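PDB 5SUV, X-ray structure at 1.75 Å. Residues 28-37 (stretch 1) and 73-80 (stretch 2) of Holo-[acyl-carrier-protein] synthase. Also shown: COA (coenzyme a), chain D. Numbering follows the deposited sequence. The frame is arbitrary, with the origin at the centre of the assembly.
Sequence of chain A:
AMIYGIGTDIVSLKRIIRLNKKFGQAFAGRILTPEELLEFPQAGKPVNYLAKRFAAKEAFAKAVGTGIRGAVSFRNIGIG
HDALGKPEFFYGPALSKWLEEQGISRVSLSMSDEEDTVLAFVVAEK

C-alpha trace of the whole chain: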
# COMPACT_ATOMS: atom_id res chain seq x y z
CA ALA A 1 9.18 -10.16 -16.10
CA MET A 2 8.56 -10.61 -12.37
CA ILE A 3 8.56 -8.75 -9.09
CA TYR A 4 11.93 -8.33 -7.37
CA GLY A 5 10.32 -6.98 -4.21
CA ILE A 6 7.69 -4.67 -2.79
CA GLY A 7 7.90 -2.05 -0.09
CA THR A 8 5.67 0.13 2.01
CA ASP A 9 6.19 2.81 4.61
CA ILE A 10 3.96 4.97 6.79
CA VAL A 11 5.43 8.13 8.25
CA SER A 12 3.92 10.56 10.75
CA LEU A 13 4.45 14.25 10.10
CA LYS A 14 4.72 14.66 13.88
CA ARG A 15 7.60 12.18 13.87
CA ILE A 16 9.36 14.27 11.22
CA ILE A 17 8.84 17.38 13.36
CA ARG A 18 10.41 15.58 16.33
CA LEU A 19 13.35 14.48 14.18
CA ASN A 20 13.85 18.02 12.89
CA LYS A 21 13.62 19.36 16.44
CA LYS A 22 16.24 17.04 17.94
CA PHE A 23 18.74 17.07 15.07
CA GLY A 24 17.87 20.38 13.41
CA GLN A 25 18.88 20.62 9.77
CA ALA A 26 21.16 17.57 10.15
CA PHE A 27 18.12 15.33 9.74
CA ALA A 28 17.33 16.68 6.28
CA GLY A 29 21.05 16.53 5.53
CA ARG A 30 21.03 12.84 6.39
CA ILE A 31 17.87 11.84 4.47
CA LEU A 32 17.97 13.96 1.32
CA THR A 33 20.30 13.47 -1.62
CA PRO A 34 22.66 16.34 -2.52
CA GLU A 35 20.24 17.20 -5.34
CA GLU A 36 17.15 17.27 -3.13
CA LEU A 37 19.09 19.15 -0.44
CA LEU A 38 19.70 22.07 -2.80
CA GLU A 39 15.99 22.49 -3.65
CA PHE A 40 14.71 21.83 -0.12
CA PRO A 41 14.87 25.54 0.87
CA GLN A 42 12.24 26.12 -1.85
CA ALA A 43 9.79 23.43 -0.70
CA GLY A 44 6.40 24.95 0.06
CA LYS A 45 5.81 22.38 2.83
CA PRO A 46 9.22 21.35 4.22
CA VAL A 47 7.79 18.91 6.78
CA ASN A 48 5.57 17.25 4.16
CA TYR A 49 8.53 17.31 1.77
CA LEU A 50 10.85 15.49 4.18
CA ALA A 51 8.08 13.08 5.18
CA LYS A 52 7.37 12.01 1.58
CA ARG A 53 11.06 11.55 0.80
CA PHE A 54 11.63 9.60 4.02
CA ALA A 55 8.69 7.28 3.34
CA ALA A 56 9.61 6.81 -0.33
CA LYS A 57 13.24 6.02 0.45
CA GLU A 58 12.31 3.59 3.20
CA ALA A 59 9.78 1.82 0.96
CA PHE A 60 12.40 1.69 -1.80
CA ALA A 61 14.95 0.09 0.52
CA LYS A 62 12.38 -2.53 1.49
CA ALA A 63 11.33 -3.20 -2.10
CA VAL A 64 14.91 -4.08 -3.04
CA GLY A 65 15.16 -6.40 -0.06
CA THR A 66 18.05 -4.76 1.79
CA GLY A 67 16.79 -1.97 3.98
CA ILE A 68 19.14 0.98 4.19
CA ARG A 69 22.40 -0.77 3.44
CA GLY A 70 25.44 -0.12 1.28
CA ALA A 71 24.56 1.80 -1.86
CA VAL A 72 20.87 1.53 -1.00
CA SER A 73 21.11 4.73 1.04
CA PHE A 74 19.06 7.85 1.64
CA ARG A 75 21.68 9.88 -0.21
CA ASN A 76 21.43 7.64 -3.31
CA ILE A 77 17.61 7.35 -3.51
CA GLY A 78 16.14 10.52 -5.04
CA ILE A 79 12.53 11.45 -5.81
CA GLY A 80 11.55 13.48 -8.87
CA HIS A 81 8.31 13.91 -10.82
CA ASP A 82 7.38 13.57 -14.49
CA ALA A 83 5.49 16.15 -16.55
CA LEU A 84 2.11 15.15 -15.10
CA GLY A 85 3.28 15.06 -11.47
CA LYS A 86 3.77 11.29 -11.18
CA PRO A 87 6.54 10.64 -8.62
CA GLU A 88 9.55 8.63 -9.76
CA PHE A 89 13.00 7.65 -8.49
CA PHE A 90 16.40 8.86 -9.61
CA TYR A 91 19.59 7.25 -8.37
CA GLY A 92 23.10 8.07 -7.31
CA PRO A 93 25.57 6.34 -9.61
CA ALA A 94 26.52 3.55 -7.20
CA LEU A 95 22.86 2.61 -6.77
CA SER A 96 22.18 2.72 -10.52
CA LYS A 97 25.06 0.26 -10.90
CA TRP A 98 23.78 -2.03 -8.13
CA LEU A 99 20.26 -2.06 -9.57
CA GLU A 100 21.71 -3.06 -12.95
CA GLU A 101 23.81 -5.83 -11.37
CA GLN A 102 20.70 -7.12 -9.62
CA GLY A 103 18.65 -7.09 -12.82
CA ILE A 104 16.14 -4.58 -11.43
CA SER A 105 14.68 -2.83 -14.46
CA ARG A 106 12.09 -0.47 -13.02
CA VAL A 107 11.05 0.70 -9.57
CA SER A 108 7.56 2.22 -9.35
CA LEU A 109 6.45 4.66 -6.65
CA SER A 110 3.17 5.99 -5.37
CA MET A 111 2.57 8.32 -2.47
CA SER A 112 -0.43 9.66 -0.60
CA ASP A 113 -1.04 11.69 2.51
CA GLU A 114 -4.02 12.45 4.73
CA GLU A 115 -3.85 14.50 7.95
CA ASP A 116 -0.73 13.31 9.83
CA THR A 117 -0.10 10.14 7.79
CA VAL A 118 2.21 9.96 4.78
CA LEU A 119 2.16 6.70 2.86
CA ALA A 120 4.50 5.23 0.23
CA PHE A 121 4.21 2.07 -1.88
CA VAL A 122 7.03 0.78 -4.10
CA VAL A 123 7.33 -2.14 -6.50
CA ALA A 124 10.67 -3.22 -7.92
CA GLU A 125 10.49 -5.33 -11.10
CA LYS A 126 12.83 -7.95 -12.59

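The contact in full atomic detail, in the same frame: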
# COMPACT_ATOMS: atom_id res chain seq x y z
N ALA A 28 17.50 16.54 7.72
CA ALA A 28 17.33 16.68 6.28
C ALA A 28 18.64 16.40 5.55
O ALA A 28 18.64 15.83 4.45
CB ALA A 28 16.83 18.08 5.94
N GLY A 29 19.77 16.80 6.14
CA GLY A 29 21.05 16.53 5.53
C GLY A 29 21.39 15.06 5.49
O GLY A 29 22.21 14.63 4.67
N ARG A 30 20.77 14.26 6.36
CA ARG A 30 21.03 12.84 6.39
C ARG A 30 20.12 12.08 5.43
O ARG A 30 20.55 11.06 4.87
CB ARG A 30 20.87 12.33 7.83
CG ARG A 30 21.26 10.88 8.06
CD ARG A 30 21.39 10.54 9.55
NE ARG A 30 22.54 11.20 10.17
CZ ARG A 30 22.47 12.24 11.00
NH1 ARG A 30 21.31 12.77 11.35
NH2 ARG A 30 23.59 12.75 11.50
N ILE A 31 18.90 12.58 5.20
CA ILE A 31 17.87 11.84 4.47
C ILE A 31 17.82 12.22 3.00
O ILE A 31 17.51 11.38 2.15
CB ILE A 31 16.49 12.08 5.11
CG1 ILE A 31 16.52 11.70 6.59
CG2 ILE A 31 15.41 11.29 4.38
CD1 ILE A 31 17.01 10.33 6.87
N LEU A 32 18.10 13.47 2.69
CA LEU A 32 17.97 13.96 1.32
C LEU A 32 19.26 13.74 0.55
O LEU A 32 20.36 13.79 1.12
CB LEU A 32 17.63 15.44 1.30
CG LEU A 32 16.36 15.83 2.06
CD1 LEU A 32 16.16 17.32 1.94
CD2 LEU A 32 15.15 15.05 1.53
N THR A 33 19.13 13.52 -0.76
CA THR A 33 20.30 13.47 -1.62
C THR A 33 20.85 14.88 -1.82
O THR A 33 20.13 15.87 -1.65
CB THR A 33 19.98 12.87 -3.00
OG1 THR A 33 19.20 13.80 -3.77
CG2 THR A 33 19.22 11.57 -2.87
N PRO A 34 22.12 15.01 -2.21
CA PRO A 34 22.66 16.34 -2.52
C PRO A 34 21.77 17.14 -3.45
O PRO A 34 21.64 18.36 -3.28
CB PRO A 34 24.02 16.02 -3.17
CG PRO A 34 24.39 14.70 -2.63
CD PRO A 34 23.11 13.94 -2.43
N GLU A 35 21.12 16.49 -4.41
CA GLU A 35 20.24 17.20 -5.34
C GLU A 35 19.00 17.72 -4.62
O GLU A 35 18.65 18.90 -4.74
CB GLU A 35 19.82 16.27 -6.48
CG GLU A 35 20.97 15.75 -7.34
CD GLU A 35 21.70 14.56 -6.74
OE1 GLU A 35 21.24 14.01 -5.72
OE2 GLU A 35 22.75 14.17 -7.30
N GLU A 36 18.33 16.85 -3.87
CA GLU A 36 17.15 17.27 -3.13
C GLU A 36 17.51 18.34 -2.11
O GLU A 36 16.70 19.23 -1.82
CB GLU A 36 16.51 16.08 -2.44
CG GLU A 36 15.89 15.07 -3.37
CD GLU A 36 15.56 13.79 -2.65
OE1 GLU A 36 16.26 13.45 -1.68
OE2 GLU A 36 14.61 13.12 -3.06
N LEU A 37 18.70 18.24 -1.52
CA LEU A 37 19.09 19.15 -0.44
C LEU A 37 19.22 20.57 -0.95
O LEU A 37 19.03 21.53 -0.19
CB LEU A 37 20.39 18.67 0.20
CG LEU A 37 20.85 19.38 1.47
CD1 LEU A 37 19.80 19.26 2.57
CD2 LEU A 37 22.18 18.81 1.95
N SER A 73 21.02 3.74 -0.02
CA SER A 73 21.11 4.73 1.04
C SER A 73 20.18 5.91 0.75
O SER A 73 19.77 6.15 -0.39
CB SER A 73 22.55 5.24 1.19
OG SER A 73 23.01 5.81 -0.01
N PHE A 74 19.87 6.65 1.82
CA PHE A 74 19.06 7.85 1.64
C PHE A 74 19.69 8.79 0.63
O PHE A 74 18.98 9.42 -0.16
CB PHE A 74 18.87 8.56 2.98
CG PHE A 74 18.07 7.77 3.96
CD1 PHE A 74 16.70 7.63 3.81
CD2 PHE A 74 18.68 7.18 5.05
CE1 PHE A 74 15.95 6.91 4.73
CE2 PHE A 74 17.94 6.47 5.97
CZ PHE A 74 16.58 6.32 5.81
N ARG A 75 21.01 8.91 0.65
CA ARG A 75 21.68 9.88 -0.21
C ARG A 75 21.79 9.42 -1.66
O ARG A 75 22.16 10.24 -2.51
CB ARG A 75 23.08 10.20 0.31
CG ARG A 75 23.09 11.10 1.52
CD ARG A 75 24.50 11.58 1.81
NE ARG A 75 24.55 12.45 2.98
CZ ARG A 75 24.61 12.02 4.24
NH1 ARG A 75 24.63 10.72 4.51
NH2 ARG A 75 24.65 12.90 5.23
N ASN A 76 21.44 8.16 -1.95
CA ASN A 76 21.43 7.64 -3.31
C ASN A 76 20.03 7.46 -3.88
O ASN A 76 19.90 7.19 -5.08
CB ASN A 76 22.16 6.29 -3.40
CG ASN A 76 23.68 6.45 -3.55
OD1 ASN A 76 24.18 7.52 -3.92
ND2 ASN A 76 24.41 5.39 -3.25
N ILE A 77 18.98 7.58 -3.07
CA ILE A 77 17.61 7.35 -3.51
C ILE A 77 16.93 8.72 -3.60
O ILE A 77 16.54 9.29 -2.57
CB ILE A 77 16.84 6.44 -2.56
CG1 ILE A 77 17.52 5.08 -2.36
CG2 ILE A 77 15.41 6.28 -3.06
CD1 ILE A 77 17.06 4.40 -1.08
N GLY A 78 16.74 9.22 -4.82
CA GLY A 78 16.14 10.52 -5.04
C GLY A 78 14.72 10.40 -5.59
O GLY A 78 14.39 9.42 -6.26
N ILE A 79 13.89 11.39 -5.29
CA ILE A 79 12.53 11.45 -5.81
C ILE A 79 12.41 12.67 -6.72
O ILE A 79 12.75 13.79 -6.32
CB ILE A 79 11.48 11.49 -4.67
CG1 ILE A 79 11.40 10.14 -3.96
CG2 ILE A 79 10.11 11.82 -5.22
CD1 ILE A 79 12.50 9.87 -2.96
N GLY A 80 11.97 12.43 -7.95
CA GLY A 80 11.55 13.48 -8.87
C GLY A 80 10.12 13.28 -9.31
O GLY A 80 9.42 12.43 -8.76
N1A COA D . 13.95 -5.82 3.22
C2A COA D . 12.62 -5.54 3.27
N3A COA D . 11.90 -5.25 4.34
C4A COA D . 12.62 -5.25 5.53
C5A COA D . 14.01 -5.52 5.66
C6A COA D . 14.62 -5.81 4.42
N6A COA D . 15.86 -6.10 4.36
N7A COA D . 14.42 -5.45 6.91
C8A COA D . 13.31 -5.14 7.54
N9A COA D . 12.21 -5.00 6.75
C1B COA D . 10.80 -4.71 7.12
C2B COA D . 10.31 -5.79 8.19
O2B COA D . 9.10 -6.32 7.85
C3B COA D . 10.22 -4.85 9.44
O3B COA D . 9.26 -5.17 10.28
P3B COA D . 9.36 -6.74 11.09
O7A COA D . 10.69 -6.89 11.40
O8A COA D . 8.87 -7.69 10.03
O9A COA D . 8.48 -6.49 12.20
C4B COA D . 9.81 -3.55 8.72
O4B COA D . 10.68 -3.45 7.67
C5B COA D . 9.87 -2.29 9.59
O5B COA D . 9.36 -1.25 8.84
P1A COA D . 9.06 0.09 9.67
O1A COA D . 8.17 -0.19 10.72
O2A COA D . 8.84 1.15 8.64
O3A COA D . 10.52 0.18 10.47
P2A COA D . 11.56 1.33 10.18
O4A COA D . 12.57 1.09 11.13
O5A COA D . 10.87 2.64 9.96
O6A COA D . 12.30 1.03 8.67
CBP COA D . 14.10 -0.11 7.62
CCP COA D . 12.91 -0.14 8.63
CDP COA D . 14.10 -1.40 6.87
CEP COA D . 14.06 1.02 6.62
CAP COA D . 15.32 0.01 8.44
OAP COA D . 15.47 -1.13 9.22
C9P COA D . 16.58 0.17 7.64
O9P COA D . 17.00 -0.73 7.00
N8P COA D . 17.26 1.36 7.68
C7P COA D . 16.82 2.49 8.45
C6P COA D . 18.04 3.04 9.21
C5P COA D . 17.91 4.52 9.24
O5P COA D . 18.56 5.24 8.56
N4P COA D . 16.98 5.07 10.12
C3P COA D . 16.78 6.52 10.14
C2P COA D . 18.03 7.26 10.53
S1P COA D . 17.69 8.99 10.28

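How does the end of the first helix meet the long side chain of Arg 75? Gly 29 and Arg 30 present mainly backbone. The CA-to-CB bond of Arg 75 points sideways, but its extended chain brings the guanidinium back to the helix, where Arg 75 NH2 lies 3.0 Å from Gly 29 O. Arg 75 NH2 is also 3.8 Å from Arg 30 CA, which sits over one face of the guanidinium. The side chain of Arg 30 itself starts away from stretch 2 and is poorly ordered.

What does Ile 31 do with Phe 74? It covers one face of the ring. Ile 31 CD1 stands 3.9 Å from the centroid of the Phe 74 ring and only 4° off its normal, a CH-pi contact over that face, while Ile 31 CG2 packs 3.9 Å from Phe 74 CD1. Coenzyme A adjoins both residues: its O5P lies near the ring plane, 2.9 Å from Phe 74 CE2, and its S1P is 3.7 Å from Ile 31 CD1.

Why does Thr 33 fit so closely against the turn? Leu 32 has left helical geometry, and Thr 33 N-caps the next helix, its OG1 accepting from Glu 36 N at 3.2 Å. Thr 33 CG2 lies 3.2 Å from Arg 75 O and 3.5 Å from both Phe 74 O and Ile 77 O. These are van der Waals contacts between a methyl and backbone carbonyls.

How does Glu 36 tie the helix to the strand? Its carboxylate serves both stretches. Glu 36 OE1 accepts from Thr 33 N at 3.0 Å, completing a reciprocal capping pair, while Glu 36 OE2 accepts from Ile 79 N at 2.9 Å with a nearly straight angle of 160°. The latter is a clear hydrogen bond across the contact, and Glu 36 OE2 also approaches Gly 78 CA at 3.6 Å.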